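Local coordinates for protein probable enoyl-CoA hydratase/isomerase (Pseudomonas aeruginosa, PDB 7BOR) that binds coenzyme A within a crotonase-type fold and probably shifts the double bond of enoyl-CoA substrates from the delta(3) to the delta(2) position, at residues Ser2-Val7 against Ala26-Met31; Leu16-Gln21 against Ser33-Ala38; Glu37-Ala42 against Arg49-Thr54; Arg83-Leu88 against Val104-Thr109. All coordinates share one frame; numbering follows the deposited sequence.

Contact 1: Ser2-Val7 against Ala26-Met31. With COA (coenzyme A), chain C.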
# COMPACT_ATOMS: atom_id res chain seq x y z
N SER A 2 -16.70 4.21 13.26
CA SER A 2 -16.20 3.27 12.25
C SER A 2 -16.46 3.80 10.83
O SER A 2 -16.89 3.07 9.93
CB SER A 2 -16.86 1.90 12.42
OG SER A 2 -16.35 1.24 13.57
N GLU A 3 -16.12 5.08 10.65
CA GLU A 3 -16.63 5.86 9.54
C GLU A 3 -15.75 5.79 8.29
O GLU A 3 -16.28 5.85 7.17
CB GLU A 3 -16.80 7.31 10.01
CG GLU A 3 -17.01 8.36 8.94
CD GLU A 3 -16.35 9.69 9.29
OE1 GLU A 3 -15.86 9.85 10.45
OE2 GLU A 3 -16.31 10.58 8.41
N LEU A 4 -14.43 5.67 8.44
CA LEU A 4 -13.54 5.88 7.30
C LEU A 4 -12.91 4.61 6.74
O LEU A 4 -12.48 4.64 5.58
CB LEU A 4 -12.42 6.86 7.68
CG LEU A 4 -12.93 8.27 8.01
CD1 LEU A 4 -11.93 9.14 8.72
CD2 LEU A 4 -13.37 8.98 6.75
N ILE A 5 -12.83 3.53 7.52
CA ILE A 5 -12.41 2.20 7.05
C ILE A 5 -13.56 1.22 7.30
O ILE A 5 -13.87 0.88 8.45
CB ILE A 5 -11.13 1.71 7.76
CG1 ILE A 5 -9.90 2.60 7.49
CG2 ILE A 5 -10.86 0.24 7.38
CD1 ILE A 5 -9.59 2.91 6.05
N ARG A 6 -14.18 0.73 6.22
CA ARG A 6 -15.21 -0.32 6.33
C ARG A 6 -14.58 -1.70 6.34
O ARG A 6 -13.63 -1.97 5.58
CB ARG A 6 -16.21 -0.21 5.19
CG ARG A 6 -17.21 0.90 5.36
CD ARG A 6 -17.66 1.50 4.02
NE ARG A 6 -18.14 0.50 3.06
CZ ARG A 6 -18.69 0.79 1.88
NH1 ARG A 6 -18.84 2.05 1.50
NH2 ARG A 6 -19.09 -0.20 1.08
N VAL A 7 -15.11 -2.59 7.18
CA VAL A 7 -14.57 -3.94 7.34
C VAL A 7 -15.60 -5.03 7.06
O VAL A 7 -16.17 -5.62 7.99
CB VAL A 7 -13.99 -4.12 8.75
CG1 VAL A 7 -12.64 -3.49 8.87
CG2 VAL A 7 -14.94 -3.50 9.79
N ALA A 26 -7.43 9.82 1.35
CA ALA A 26 -6.18 10.17 2.03
C ALA A 26 -6.16 9.57 3.42
O ALA A 26 -7.16 9.61 4.13
CB ALA A 26 -6.01 11.68 2.09
N LEU A 27 -5.05 8.95 3.78
CA LEU A 27 -5.00 8.10 4.96
C LEU A 27 -4.61 8.87 6.22
O LEU A 27 -3.47 9.33 6.34
CB LEU A 27 -4.02 6.95 4.75
CG LEU A 27 -4.30 6.03 3.55
CD1 LEU A 27 -3.10 5.20 3.31
CD2 LEU A 27 -5.46 5.19 3.94
N THR A 28 -5.53 8.91 7.18
CA THR A 28 -5.35 9.54 8.49
C THR A 28 -4.82 8.56 9.54
O THR A 28 -4.78 7.35 9.34
CB THR A 28 -6.68 10.11 8.98
OG1 THR A 28 -7.54 9.00 9.30
CG2 THR A 28 -7.30 11.01 7.90
N ARG A 29 -4.37 9.12 10.67
CA ARG A 29 -3.86 8.27 11.75
C ARG A 29 -4.91 7.25 12.19
O ARG A 29 -4.57 6.11 12.54
CB ARG A 29 -3.42 9.14 12.94
CG ARG A 29 -2.13 9.97 12.74
CD ARG A 29 -1.82 10.83 14.00
NE ARG A 29 -2.83 11.88 14.22
CZ ARG A 29 -2.65 13.18 13.94
NH1 ARG A 29 -1.50 13.61 13.44
NH2 ARG A 29 -3.64 14.06 14.16
N ALA A 30 -6.18 7.63 12.18
CA ALA A 30 -7.24 6.73 12.62
C ALA A 30 -7.53 5.65 11.56
O ALA A 30 -7.93 4.53 11.90
CB ALA A 30 -8.51 7.53 12.94
N MET A 31 -7.28 5.95 10.29
CA MET A 31 -7.43 4.93 9.27
C MET A 31 -6.30 3.93 9.35
O MET A 31 -6.54 2.71 9.32
CB MET A 31 -7.49 5.58 7.90
CG MET A 31 -8.81 6.32 7.69
SD MET A 31 -8.67 7.55 6.42
CE MET A 31 -8.80 6.48 4.96
N1A COA C . -3.83 14.77 1.95
C2A COA C . -4.72 15.71 2.36
N3A COA C . -5.76 16.12 1.57
C4A COA C . -5.86 15.53 0.36
C5A COA C . -5.00 14.59 -0.07
C6A COA C . -3.95 14.21 0.75
N6A COA C . -2.93 13.20 0.45
N7A COA C . -5.36 14.19 -1.32
C8A COA C . -6.46 14.89 -1.69
N9A COA C . -6.71 15.68 -0.66
C1B COA C . -7.90 16.55 -0.72
C2B COA C . -7.68 17.95 -1.50
O2B COA C . -6.88 18.84 -0.61
C3B COA C . -8.92 18.29 -1.69
O3B COA C . -9.52 18.81 -0.43
P3B COA C . -10.82 19.79 -0.43
O7A COA C . -11.84 19.35 -1.46
O8A COA C . -10.32 21.18 -0.73
O9A COA C . -11.44 19.69 0.93
C4B COA C . -9.71 17.00 -2.01
O4B COA C . -8.92 15.91 -1.26
C5B COA C . -9.79 16.68 -3.38
O5B COA C . -8.48 16.43 -3.78
P1A COA C . -7.96 17.03 -5.21
O1A COA C . -6.45 17.09 -5.28
O2A COA C . -8.52 18.40 -5.53
O3A COA C . -8.59 15.99 -6.32
P2A COA C . -7.73 15.76 -7.71
O4A COA C . -8.59 14.91 -8.64
O5A COA C . -7.43 17.15 -8.21
O6A COA C . -6.26 15.06 -7.40
CBP COA C . -4.71 13.41 -6.60
CCP COA C . -6.20 13.67 -7.05
CDP COA C . -4.64 12.08 -5.77
CEP COA C . -3.79 13.30 -7.83
CAP COA C . -4.36 14.69 -5.77
OAP COA C . -5.34 14.82 -4.78
C9P COA C . -3.01 14.59 -5.06
O9P COA C . -1.97 14.70 -5.65
N8P COA C . -3.07 14.38 -3.60
C7P COA C . -1.86 14.26 -2.78
C6P COA C . -1.00 13.04 -3.24
C5P COA C . 0.23 13.02 -2.27
O5P COA C . 1.12 13.79 -2.36
N4P COA C . 0.24 11.99 -1.25
C3P COA C . 1.33 11.96 -0.30
C2P COA C . 2.54 11.31 -0.90
S1P COA C . 3.75 11.34 0.44
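Met31 sets its CG beside its own backbone N (chi1 -72°) and extends at chi2, which brings SD back toward Thr28 N, while the bend at the CG-SD bond (chi3 79°) directs CE to Ile5 CD1. Leu4 touches through the root of its side chain, CB lying 3.7 Å from Met31 CG. Ile5 reaches in with its long branch, and the Ile5 and Met31 side chains cross obliquely. Ile5 CD1 ends 3.8 Å from Met31 CE and 3.9 Å from Met31 CG.

Thr28 N gives a weak but nearly straight bond to Met31 SD over 3.5 Å. In return Met31 N donates to Thr28 OG1 at 3.2 Å, bent to 149°, and this caps the helix that starts at Arg29. The sulfur thus touches Leu4 CB and accepts one weak N-H bond. Just upstream, Ala26 CB rests 3.5 Å from C6A of the adenine of coenzyme A, while Ser62 and Asn64 bind the cofactor with backbone oxygens. Thr28 and Met31 make a capping box, with a methionine sulfur as one acceptor, where edge strand 5-9 of a crotonase-fold sheet meets helix 29-44 beside the CoA pocket.

Contact 2: Leu16-Gln21 against Ser33-Ala38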
# COMPACT_ATOMS: atom_id res chain seq x y z
N LEU A 16 -11.02 -4.76 3.61
CA LEU A 16 -10.77 -3.41 4.12
C LEU A 16 -11.04 -2.40 3.01
O LEU A 16 -10.33 -2.37 1.99
CB LEU A 16 -9.35 -3.29 4.65
CG LEU A 16 -8.91 -4.37 5.63
CD1 LEU A 16 -7.46 -4.18 6.06
CD2 LEU A 16 -9.84 -4.41 6.84
N ARG A 17 -12.06 -1.58 3.19
CA ARG A 17 -12.54 -0.68 2.15
C ARG A 17 -12.35 0.76 2.63
O ARG A 17 -13.11 1.25 3.46
CB ARG A 17 -14.00 -0.99 1.81
CG ARG A 17 -14.79 0.14 1.04
CD ARG A 17 -15.08 -0.18 -0.44
NE ARG A 17 -16.04 0.73 -1.10
CZ ARG A 17 -15.86 2.05 -1.28
NH1 ARG A 17 -14.77 2.66 -0.83
NH2 ARG A 17 -16.78 2.78 -1.91
N LEU A 18 -11.35 1.44 2.08
CA LEU A 18 -11.13 2.86 2.34
C LEU A 18 -12.34 3.68 1.91
O LEU A 18 -12.72 3.68 0.74
CB LEU A 18 -9.88 3.31 1.57
CG LEU A 18 -8.49 3.03 2.19
CD1 LEU A 18 -8.28 1.65 2.76
CD2 LEU A 18 -7.34 3.35 1.19
N ASP A 19 -12.94 4.41 2.85
CA ASP A 19 -14.16 5.18 2.55
C ASP A 19 -13.99 6.62 3.04
O ASP A 19 -14.52 7.00 4.09
CB ASP A 19 -15.42 4.51 3.16
CG ASP A 19 -16.73 4.87 2.39
OD1 ASP A 19 -16.69 5.70 1.44
OD2 ASP A 19 -17.79 4.30 2.74
N ARG A 20 -13.30 7.44 2.25
CA ARG A 20 -13.06 8.86 2.54
C ARG A 20 -12.98 9.57 1.19
O ARG A 20 -11.98 10.19 0.83
CB ARG A 20 -11.82 9.05 3.39
CG ARG A 20 -11.56 10.50 3.86
CD ARG A 20 -10.44 10.55 4.88
NE ARG A 20 -10.26 11.90 5.45
CZ ARG A 20 -9.14 12.62 5.40
NH1 ARG A 20 -8.04 12.13 4.83
NH2 ARG A 20 -9.11 13.84 5.94
N GLN A 21 -14.06 9.49 0.40
CA GLN A 21 -13.99 9.85 -1.01
C GLN A 21 -13.74 11.34 -1.19
O GLN A 21 -12.99 11.74 -2.09
CB GLN A 21 -15.27 9.40 -1.72
CG GLN A 21 -15.60 7.88 -1.53
CD GLN A 21 -14.49 6.95 -2.02
OE1 GLN A 21 -14.06 6.02 -1.30
NE2 GLN A 21 -14.01 7.19 -3.27
N SER A 33 -4.67 3.16 11.97
CA SER A 33 -4.86 2.39 13.19
C SER A 33 -5.92 1.32 12.99
O SER A 33 -5.71 0.17 13.39
CB SER A 33 -5.20 3.34 14.35
OG SER A 33 -4.03 4.06 14.75
N ARG A 34 -7.04 1.67 12.34
CA ARG A 34 -8.09 0.68 12.09
C ARG A 34 -7.56 -0.45 11.21
O ARG A 34 -7.81 -1.63 11.48
CB ARG A 34 -9.32 1.35 11.47
CG ARG A 34 -10.49 0.39 11.12
CD ARG A 34 -11.62 0.43 12.11
NE ARG A 34 -12.32 -0.85 12.22
CZ ARG A 34 -11.77 -1.97 12.70
NH1 ARG A 34 -12.46 -3.11 12.79
NH2 ARG A 34 -10.50 -1.96 13.05
N MET A 35 -6.77 -0.11 10.18
CA MET A 35 -6.26 -1.15 9.29
C MET A 35 -5.23 -2.01 10.00
O MET A 35 -5.23 -3.24 9.85
CB MET A 35 -5.69 -0.53 8.02
CG MET A 35 -6.78 -0.19 7.01
SD MET A 35 -6.07 0.25 5.41
CE MET A 35 -5.68 1.99 5.73
N ALA A 36 -4.38 -1.41 10.82
CA ALA A 36 -3.39 -2.21 11.51
C ALA A 36 -4.04 -3.22 12.44
O ALA A 36 -3.60 -4.38 12.53
CB ALA A 36 -2.42 -1.32 12.29
N GLU A 37 -5.09 -2.82 13.17
CA GLU A 37 -5.71 -3.77 14.09
C GLU A 37 -6.57 -4.78 13.33
O GLU A 37 -6.61 -5.96 13.70
CB GLU A 37 -6.51 -3.03 15.17
CG GLU A 37 -7.58 -2.06 14.68
CD GLU A 37 -8.54 -1.61 15.79
OE1 GLU A 37 -9.25 -2.47 16.37
OE2 GLU A 37 -8.59 -0.39 16.07
N ALA A 38 -7.23 -4.34 12.25
CA ALA A 38 -8.00 -5.27 11.43
C ALA A 38 -7.12 -6.38 10.86
O ALA A 38 -7.50 -7.56 10.87
CB ALA A 38 -8.71 -4.52 10.30
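Met35 and Ala38, one helical turn apart, are the residues of helix 29-44 that touch Leu16 and Leu18 of strand 13-18. The walk along the helix begins at Ser33, whose carbonyl O accepts from Glu37 N, as Arg34 O does from Ala38 N; these bonds are part of the regular helix. Arg34 leans on Ile5 while its NH2 lies 3.6 Å from Glu37 OE1, a long, weak ion pair of charges only, the oxygen standing well out of the guanidinium plane.

Met35 follows and does most of the reaching. With CG anti to the carbonyl carbon (chi1 -81°) and a fold at the end of the chain (chi3 -83°), it runs toward the sheet and presents successive atoms to two leucines. Its CG lies 4.2 Å from Leu16 CD1. Farther out, Met35 SD is 3.7 Å from Leu18 CD1 and Met35 CE 4.0 Å from the same methyl, here with the side chains at about a right angle. One leucine thus meets the base of the methionine and the other its sulfur end.

Ala38 closes the walk. Its CB comes to 3.6 Å from Leu16 CD2, so the two methyls of Leu16 are divided between Ala38 and Met35.

Helix and strand run almost antiparallel (171°), their short axes 10.3 Å apart at closest approach, the helix being the return leg of the beta-alpha-beta unit of strand 13-18, helix 29-44 and strand 50-54. Phe84 of helix 80-90 packs on Met35, and Val7 and Ile5 of strand 5-9 border Leu16 and Leu18.

Contact 3: Glu37-Ala42 against Arg49-Thr54; sequences EALLEA and RVVLIT
Thr54 OG1, on the strand whose Val51 packs against Leu39 and Ala42, is gripped twice: it accepts from Gly56 N and donates to Ala98 O. These bonds tie the end of strand 50-54 to the turn after it and to the neighbouring strand 95-99. On the helix the polar order is internal, with Glu41 N bonded to Glu37 O at 2.8 Å and Ala42 N to Ala38 O at 3.1 Å. Between helix and strand the contact itself is wholly apolar.

Val51 turns its CB toward the helix and parts its two methyls between two helical residues. CG1 stands opposite the backbone N across the CA-CB bond (chi1 168°), and CG2 takes the place beside that nitrogen. Val51 CG1 meets Leu39 CD2 at 4.2 Å, the two side chains crossing at about a right angle. Val51 CG2 looks to Ala42 CB at 4.5 Å, a looser touch.

Helix 29-44 leads from strand 13-18 to strand 50-54, its parallel neighbour in the sheet, so this is the second half of a beta-alpha-beta crossover, the helix packing on the strand that follows it after a short connection. Val51 points at the helix, while Val50 packs on the other face of the sheet against Ala192 and Phe195 of helix 182-196.

Leu39 brings a terminal methyl toward the sheet although its CB does not head straight for the strand. Phe91 touches both Leu39 and Val51, and Leu14 of strand 13-18 lies against both Val51 and Ala42.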
# COMPACT_ATOMS: atom_id res chain seq x y z
N GLU A 37 -5.09 -2.82 13.17
CA GLU A 37 -5.71 -3.77 14.09
C GLU A 37 -6.57 -4.78 13.33
O GLU A 37 -6.61 -5.96 13.70
CB GLU A 37 -6.51 -3.03 15.17
CG GLU A 37 -7.58 -2.06 14.68
CD GLU A 37 -8.54 -1.61 15.79
OE1 GLU A 37 -9.25 -2.47 16.37
OE2 GLU A 37 -8.59 -0.39 16.07
N ALA A 38 -7.23 -4.34 12.25
CA ALA A 38 -8.00 -5.27 11.43
C ALA A 38 -7.12 -6.38 10.86
O ALA A 38 -7.50 -7.56 10.87
CB ALA A 38 -8.71 -4.52 10.30
N LEU A 39 -5.93 -6.01 10.36
CA LEU A 39 -4.96 -7.02 9.95
C LEU A 39 -4.55 -7.92 11.12
O LEU A 39 -4.50 -9.15 10.98
CB LEU A 39 -3.72 -6.33 9.34
CG LEU A 39 -3.89 -5.61 7.99
CD1 LEU A 39 -2.58 -4.93 7.57
CD2 LEU A 39 -4.38 -6.56 6.87
N LEU A 40 -4.22 -7.34 12.27
CA LEU A 40 -3.64 -8.15 13.35
C LEU A 40 -4.68 -9.09 13.96
O LEU A 40 -4.32 -10.17 14.45
CB LEU A 40 -3.04 -7.26 14.44
CG LEU A 40 -1.74 -6.60 13.97
CD1 LEU A 40 -1.33 -5.47 14.88
CD2 LEU A 40 -0.62 -7.63 13.88
N GLU A 41 -5.95 -8.71 13.96
CA GLU A 41 -6.99 -9.61 14.42
C GLU A 41 -7.16 -10.75 13.42
O GLU A 41 -6.85 -11.91 13.73
CB GLU A 41 -8.28 -8.81 14.62
CG GLU A 41 -9.53 -9.59 15.08
CD GLU A 41 -10.81 -8.72 15.11
OE1 GLU A 41 -10.75 -7.56 15.61
OE2 GLU A 41 -11.88 -9.18 14.64
N ALA A 42 -7.60 -10.41 12.19
CA ALA A 42 -7.75 -11.35 11.08
C ALA A 42 -6.59 -12.33 10.94
O ALA A 42 -6.80 -13.50 10.61
CB ALA A 42 -7.91 -10.59 9.77
N ARG A 49 -9.28 -16.28 5.80
CA ARG A 49 -8.36 -16.91 4.87
C ARG A 49 -7.65 -15.90 3.98
O ARG A 49 -6.48 -16.11 3.64
CB ARG A 49 -9.12 -17.92 3.99
CG ARG A 49 -9.68 -19.11 4.79
CD ARG A 49 -9.18 -20.44 4.21
NE ARG A 49 -7.83 -20.32 3.65
CZ ARG A 49 -7.41 -20.96 2.56
NH1 ARG A 49 -8.23 -21.80 1.93
NH2 ARG A 49 -6.17 -20.78 2.10
N VAL A 50 -8.30 -14.80 3.63
CA VAL A 50 -7.78 -13.84 2.67
C VAL A 50 -8.25 -12.44 3.06
O VAL A 50 -9.41 -12.24 3.46
CB VAL A 50 -8.23 -14.19 1.24
CG1 VAL A 50 -7.67 -13.21 0.23
CG2 VAL A 50 -7.81 -15.63 0.88
N VAL A 51 -7.36 -11.45 2.89
CA VAL A 51 -7.74 -10.05 3.01
C VAL A 51 -7.70 -9.39 1.64
O VAL A 51 -6.75 -9.58 0.87
CB VAL A 51 -6.83 -9.31 4.00
CG1 VAL A 51 -7.03 -7.77 3.89
CG2 VAL A 51 -7.09 -9.81 5.43
N LEU A 52 -8.71 -8.57 1.37
CA LEU A 52 -8.77 -7.71 0.21
C LEU A 52 -8.73 -6.24 0.63
O LEU A 52 -9.48 -5.82 1.52
CB LEU A 52 -10.03 -8.03 -0.58
CG LEU A 52 -10.12 -7.50 -1.99
CD1 LEU A 52 -10.93 -8.53 -2.78
CD2 LEU A 52 -10.77 -6.17 -1.93
N ILE A 53 -7.90 -5.44 -0.04
CA ILE A 53 -7.84 -4.00 0.22
C ILE A 53 -8.28 -3.25 -1.01
O ILE A 53 -7.77 -3.50 -2.11
CB ILE A 53 -6.42 -3.55 0.61
CG1 ILE A 53 -5.92 -4.28 1.83
CG2 ILE A 53 -6.40 -2.06 1.00
CD1 ILE A 53 -4.48 -3.97 2.18
N THR A 54 -9.12 -2.24 -0.82
CA THR A 54 -9.61 -1.47 -1.96
C THR A 54 -10.17 -0.12 -1.50
O THR A 54 -10.66 0.02 -0.38
CB THR A 54 -10.69 -2.28 -2.70
OG1 THR A 54 -11.14 -1.58 -3.85
CG2 THR A 54 -11.88 -2.56 -1.81

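Contact 4: Arg83-Leu88 against Val104-Thr109; sequences RFMSAL and VGIGTT. With COA (coenzyme A), chain C.
Ile106 points the end of its long branch at helix 80-90, where CD1 meets two consecutive residues, Phe84 and Met85. Toward Phe84 it comes to the rim of the ring: Ile106 CD1 is 4.3 Å from Phe84 CE2 and near the ring plane, so the aromatic faces take no part in this meeting. Toward Met85 it touches near the base of the methionine, with Ile106 CD1 4.1 Å from Met85 CG. The reach follows from chi1 of Ile106 (-166°), which swings CG1 away from the backbone N and leaves CG2 in the crowded position between that N and the carbonyl carbon.

Behind Ile106 the chain turns sharply. Gly105 has a positive phi (67°), a conformation that suits glycine, and holds the N-cap position of helix 106-109; its carbonyl O accepts from both Thr108 N at 2.9 Å and Thr109 N at 3.0 Å. Val104 faces the cofactor, its CG1 3.6 Å from C6P and 3.8 Å from C5P of the coenzyme A pantetheine arm. A helix that starts at a glycine beside the thiol arm is characteristic of the crotonase fold, in which a backbone N-H at such a helix start helps build the oxyanion hole, here probably the backbone N-H of Ile106, as in relatives.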
# COMPACT_ATOMS: atom_id res chain seq x y z
N ARG A 83 2.75 1.29 12.33
CA ARG A 83 2.07 0.06 12.76
C ARG A 83 1.30 -0.56 11.60
O ARG A 83 1.25 -1.80 11.48
CB ARG A 83 1.14 0.35 13.94
CG ARG A 83 1.91 0.63 15.25
CD ARG A 83 1.01 0.82 16.49
NE ARG A 83 0.27 2.07 16.54
CZ ARG A 83 0.77 3.21 17.00
NH1 ARG A 83 2.02 3.24 17.42
NH2 ARG A 83 0.03 4.31 17.04
N PHE A 84 0.71 0.28 10.73
CA PHE A 84 0.09 -0.28 9.53
C PHE A 84 1.14 -0.96 8.65
O PHE A 84 0.95 -2.09 8.21
CB PHE A 84 -0.65 0.77 8.73
CG PHE A 84 -1.01 0.29 7.35
CD1 PHE A 84 -1.94 -0.73 7.19
CD2 PHE A 84 -0.38 0.84 6.23
CE1 PHE A 84 -2.27 -1.19 5.93
CE2 PHE A 84 -0.71 0.39 4.94
CZ PHE A 84 -1.65 -0.63 4.79
N MET A 85 2.28 -0.30 8.44
CA MET A 85 3.32 -0.89 7.60
C MET A 85 3.79 -2.23 8.14
O MET A 85 3.96 -3.20 7.39
CB MET A 85 4.53 0.05 7.47
CG MET A 85 4.32 1.24 6.53
SD MET A 85 5.82 2.26 6.38
CE MET A 85 5.23 3.68 7.20
N SER A 86 4.05 -2.28 9.45
CA SER A 86 4.56 -3.49 10.06
C SER A 86 3.52 -4.59 9.96
O SER A 86 3.85 -5.73 9.65
CB SER A 86 4.90 -3.25 11.54
OG SER A 86 5.90 -4.14 12.03
N ALA A 87 2.27 -4.24 10.25
CA ALA A 87 1.19 -5.22 10.18
C ALA A 87 1.04 -5.82 8.78
O ALA A 87 0.98 -7.04 8.62
CB ALA A 87 -0.12 -4.58 10.63
N LEU A 88 0.98 -4.99 7.74
CA LEU A 88 0.87 -5.56 6.39
C LEU A 88 2.12 -6.36 6.02
O LEU A 88 2.05 -7.52 5.59
CB LEU A 88 0.63 -4.45 5.40
CG LEU A 88 0.39 -4.84 3.93
CD1 LEU A 88 -0.83 -5.68 3.79
CD2 LEU A 88 0.28 -3.53 3.16
N VAL A 104 -1.26 6.76 -4.71
CA VAL A 104 -0.14 7.70 -4.61
C VAL A 104 0.64 7.46 -3.33
O VAL A 104 0.06 7.23 -2.26
CB VAL A 104 -0.64 9.14 -4.65
CG1 VAL A 104 0.56 10.12 -4.66
CG2 VAL A 104 -1.49 9.32 -5.89
N GLY A 105 1.95 7.54 -3.43
CA GLY A 105 2.75 7.43 -2.22
C GLY A 105 2.61 6.03 -1.67
O GLY A 105 2.85 5.05 -2.39
N ILE A 106 2.22 5.91 -0.40
CA ILE A 106 1.97 4.60 0.18
C ILE A 106 0.82 3.89 -0.53
O ILE A 106 0.65 2.67 -0.36
CB ILE A 106 1.72 4.73 1.71
CG1 ILE A 106 1.79 3.36 2.40
CG2 ILE A 106 0.41 5.45 1.98
CD1 ILE A 106 2.11 3.41 3.91
N GLY A 107 0.05 4.62 -1.35
CA GLY A 107 -0.96 3.96 -2.20
C GLY A 107 -0.33 2.99 -3.19
O GLY A 107 -0.88 1.91 -3.47
N THR A 108 0.85 3.34 -3.70
CA THR A 108 1.62 2.44 -4.55
C THR A 108 2.51 1.53 -3.73
O THR A 108 2.54 0.32 -3.96
CB THR A 108 2.44 3.24 -5.55
OG1 THR A 108 1.54 3.81 -6.50
CG2 THR A 108 3.47 2.37 -6.27
N THR A 109 3.25 2.08 -2.74
CA THR A 109 4.23 1.21 -2.11
C THR A 109 3.57 0.07 -1.33
O THR A 109 4.20 -0.96 -1.14
CB THR A 109 5.19 2.01 -1.18
OG1 THR A 109 4.47 2.62 -0.12
CG2 THR A 109 5.94 3.04 -1.97
N1A COA C . -3.83 14.77 1.95
C2A COA C . -4.72 15.71 2.36
N3A COA C . -5.76 16.12 1.57
C4A COA C . -5.86 15.53 0.36
C5A COA C . -5.00 14.59 -0.07
C6A COA C . -3.95 14.21 0.75
N6A COA C . -2.93 13.20 0.45
N7A COA C . -5.36 14.19 -1.32
C8A COA C . -6.46 14.89 -1.69
N9A COA C . -6.71 15.68 -0.66
C1B COA C . -7.90 16.55 -0.72
C2B COA C . -7.68 17.95 -1.50
O2B COA C . -6.88 18.84 -0.61
C3B COA C . -8.92 18.29 -1.69
O3B COA C . -9.52 18.81 -0.43
P3B COA C . -10.82 19.79 -0.43
O7A COA C . -11.84 19.35 -1.46
O8A COA C . -10.32 21.18 -0.73
O9A COA C . -11.44 19.69 0.93
C4B COA C . -9.71 17.00 -2.01
O4B COA C . -8.92 15.91 -1.26
C5B COA C . -9.79 16.68 -3.38
O5B COA C . -8.48 16.43 -3.78
P1A COA C . -7.96 17.03 -5.21
O1A COA C . -6.45 17.09 -5.28
O2A COA C . -8.52 18.40 -5.53
O3A COA C . -8.59 15.99 -6.32
P2A COA C . -7.73 15.76 -7.71
O4A COA C . -8.59 14.91 -8.64
O5A COA C . -7.43 17.15 -8.21
O6A COA C . -6.26 15.06 -7.40
CBP COA C . -4.71 13.41 -6.60
CCP COA C . -6.20 13.67 -7.05
CDP COA C . -4.64 12.08 -5.77
CEP COA C . -3.79 13.30 -7.83
CAP COA C . -4.36 14.69 -5.77
OAP COA C . -5.34 14.82 -4.78
C9P COA C . -3.01 14.59 -5.06
O9P COA C . -1.97 14.70 -5.65
N8P COA C . -3.07 14.38 -3.60
C7P COA C . -1.86 14.26 -2.78
C6P COA C . -1.00 13.04 -3.24
C5P COA C . 0.23 13.02 -2.27
O5P COA C . 1.12 13.79 -2.36
N4P COA C . 0.24 11.99 -1.25
C3P COA C . 1.33 11.96 -0.30
C2P COA C . 2.54 11.31 -0.90
S1P COA C . 3.75 11.34 0.44

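How the contacts relate
Three of the contacts share helix 29-44: contact 1 holds its capped start, contact 2 its middle and contact 3 its later turns, against successive strands of one sheet. Contact 1 is only partly buried, and its apolar touch sits beside capping bonds; contacts 2 to 4 are buried and purely apolar between their segments. Methionines carry contacts 1 and 2 and take part in contact 4, whereas contact 3 joins leucine, alanine and valine methyls at longer distances. Contact 4 lies nearest the centre of the chain and joins two other helices, but Leu27 packs on Ile106 and Leu39 on Leu88, which links it to contacts 1 and 3. Contacts 1 and 4 both reach coenzyme A, at its adenine and pantetheine ends respectively.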